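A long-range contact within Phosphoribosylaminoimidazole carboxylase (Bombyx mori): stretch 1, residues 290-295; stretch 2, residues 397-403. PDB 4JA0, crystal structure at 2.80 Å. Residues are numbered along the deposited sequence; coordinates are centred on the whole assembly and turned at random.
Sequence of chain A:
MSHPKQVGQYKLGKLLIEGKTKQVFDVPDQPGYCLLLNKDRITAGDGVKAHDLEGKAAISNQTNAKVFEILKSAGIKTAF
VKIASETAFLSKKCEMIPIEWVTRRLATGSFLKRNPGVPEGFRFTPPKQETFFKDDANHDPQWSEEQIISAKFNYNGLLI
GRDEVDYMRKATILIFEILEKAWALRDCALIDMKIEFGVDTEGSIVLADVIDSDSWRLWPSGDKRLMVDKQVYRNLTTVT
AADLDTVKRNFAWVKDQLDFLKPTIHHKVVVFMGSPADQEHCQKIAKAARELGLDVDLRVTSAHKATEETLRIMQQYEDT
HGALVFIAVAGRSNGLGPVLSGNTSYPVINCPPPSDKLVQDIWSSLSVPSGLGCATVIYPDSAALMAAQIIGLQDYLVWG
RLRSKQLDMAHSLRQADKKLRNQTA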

# COMPACT_ATOMS: atom_id res chain seq x y z
N ARG A 290 14.76 -5.03 32.38
CA ARG A 290 15.13 -5.24 33.78
C ARG A 290 15.33 -6.71 34.10
O ARG A 290 16.22 -7.06 34.87
CB ARG A 290 14.09 -4.59 34.70
CG ARG A 290 14.24 -3.08 34.73
CD ARG A 290 13.07 -2.35 35.33
NE ARG A 290 13.33 -0.91 35.32
CZ ARG A 290 12.38 0.02 35.33
NH1 ARG A 290 11.10 -0.34 35.34
NH2 ARG A 290 12.71 1.31 35.31
N GLU A 291 14.54 -7.57 33.47
CA GLU A 291 14.69 -9.01 33.60
C GLU A 291 15.95 -9.53 32.90
O GLU A 291 16.49 -10.58 33.26
CB GLU A 291 13.45 -9.72 33.06
CG GLU A 291 12.28 -9.64 34.02
CD GLU A 291 11.01 -10.24 33.45
OE1 GLU A 291 10.94 -10.48 32.22
OE2 GLU A 291 10.07 -10.48 34.24
N LEU A 292 16.42 -8.80 31.90
CA LEU A 292 17.70 -9.13 31.29
C LEU A 292 18.83 -8.51 32.10
O LEU A 292 20.00 -8.70 31.79
CB LEU A 292 17.76 -8.62 29.85
CG LEU A 292 16.86 -9.39 28.90
CD1 LEU A 292 16.63 -8.58 27.63
CD2 LEU A 292 17.50 -10.73 28.57
N GLY A 293 18.46 -7.74 33.13
CA GLY A 293 19.44 -7.17 34.04
C GLY A 293 19.88 -5.75 33.71
O GLY A 293 20.99 -5.36 34.05
N LEU A 294 19.04 -4.99 33.03
CA LEU A 294 19.39 -3.62 32.64
C LEU A 294 18.84 -2.56 33.61
O LEU A 294 17.83 -2.79 34.27
CB LEU A 294 18.93 -3.34 31.21
CG LEU A 294 19.49 -4.25 30.12
CD1 LEU A 294 18.91 -3.86 28.77
CD2 LEU A 294 21.01 -4.18 30.07
N ASP A 295 19.52 -1.42 33.68
CA ASP A 295 19.02 -0.28 34.44
C ASP A 295 18.33 0.66 33.49
O ASP A 295 18.96 1.25 32.59
CB ASP A 295 20.16 0.46 35.14
CG ASP A 295 21.04 -0.46 35.90
OD1 ASP A 295 20.60 -1.59 36.18
OD2 ASP A 295 22.18 -0.06 36.20
N LEU A 397 27.41 -10.96 31.95
CA LEU A 397 26.23 -11.48 32.63
C LEU A 397 24.95 -11.20 31.87
O LEU A 397 24.04 -12.04 31.83
CB LEU A 397 26.12 -10.87 34.01
CG LEU A 397 25.41 -11.86 34.91
CD1 LEU A 397 26.50 -12.79 35.50
CD2 LEU A 397 24.60 -11.18 35.99
N VAL A 398 24.85 -10.02 31.28
CA VAL A 398 23.70 -9.71 30.45
C VAL A 398 23.76 -10.62 29.24
O VAL A 398 22.78 -11.29 28.90
CB VAL A 398 23.71 -8.24 30.02
CG1 VAL A 398 22.73 -8.01 28.89
CG2 VAL A 398 23.35 -7.37 31.19
N TRP A 399 24.94 -10.70 28.64
CA TRP A 399 25.18 -11.57 27.50
C TRP A 399 24.85 -13.04 27.82
O TRP A 399 24.28 -13.73 26.99
CB TRP A 399 26.63 -11.38 27.07
CG TRP A 399 27.05 -12.24 25.95
CD1 TRP A 399 26.99 -11.95 24.62
CD2 TRP A 399 27.61 -13.55 26.06
NE1 TRP A 399 27.48 -13.00 23.88
CE2 TRP A 399 27.87 -14.00 24.75
CE3 TRP A 399 27.93 -14.38 27.13
CZ2 TRP A 399 28.45 -15.25 24.49
CZ3 TRP A 399 28.49 -15.62 26.87
CH2 TRP A 399 28.74 -16.04 25.57
N GLY A 400 25.20 -13.49 29.02
CA GLY A 400 24.81 -14.82 29.47
C GLY A 400 23.29 -14.98 29.42
O GLY A 400 22.77 -15.94 28.84
N ARG A 401 22.58 -14.01 30.00
CA ARG A 401 21.11 -14.09 30.11
C ARG A 401 20.39 -14.13 28.78
O ARG A 401 19.32 -14.71 28.68
CB ARG A 401 20.55 -12.95 30.97
CG ARG A 401 20.95 -13.04 32.43
CD ARG A 401 19.93 -12.35 33.33
NE ARG A 401 20.56 -11.76 34.51
CZ ARG A 401 19.89 -11.27 35.56
NH1 ARG A 401 18.57 -11.31 35.60
NH2 ARG A 401 20.57 -10.75 36.58
N LEU A 402 20.98 -13.49 27.77
CA LEU A 402 20.45 -13.55 26.42
C LEU A 402 20.58 -14.98 25.89
O LEU A 402 19.64 -15.51 25.30
CB LEU A 402 21.20 -12.58 25.51
CG LEU A 402 20.93 -11.07 25.73
CD1 LEU A 402 21.94 -10.23 24.97
CD2 LEU A 402 19.52 -10.67 25.33
N ARG A 403 21.72 -15.61 26.11
CA ARG A 403 21.92 -16.98 25.62
C ARG A 403 21.05 -17.96 26.37
O ARG A 403 20.55 -18.92 25.79
CB ARG A 403 23.37 -17.40 25.74
CG ARG A 403 24.32 -16.47 25.05
CD ARG A 403 25.52 -17.23 24.51
NE ARG A 403 25.41 -17.43 23.07
CZ ARG A 403 26.41 -17.87 22.30
NH1 ARG A 403 27.58 -18.14 22.84
NH2 ARG A 403 26.23 -18.02 21.00

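Stretch 1 is the end of a helix and the turn that leaves it; stretch 2 is a continuous helical segment, and the backbones come closest where the CA atoms of Leu-292 and Val-398 lie 6.1 Å apart. Arg-290 points its CA-to-CB bond away from this contact and serves through its backbone, its O accepting a weak hydrogen bond from Gly-293 N at 2.9 Å. Glu-291 likewise contributes main chain rather than carboxylate: its O receives a weak hydrogen bond from Arg-401 NH1 at 3.2 Å. A long, cationic arginine suits this place, because carbonyl groups near a helix end lack the usual partners from a following turn.

Leu-292 is the buried centre of the contact. Its CD2 meets Leu-402 CD2 at 3.8 Å, an apolar pairing, while its O lies over one face of the Arg-401 guanidinium. Gly-293 is the first residue after the helix to leave helical phi/psi, in a Schellman motif. At its positive phi of 95°, a CB would jam against the carbonyl O of Leu-292, so the backbone by itself calls for glycine. Leu-294 returns to hydrophobic contact, its CD2 lying 4.1 Å from Val-398 CG2. Asp-295, exposed, makes no contact with stretch 2.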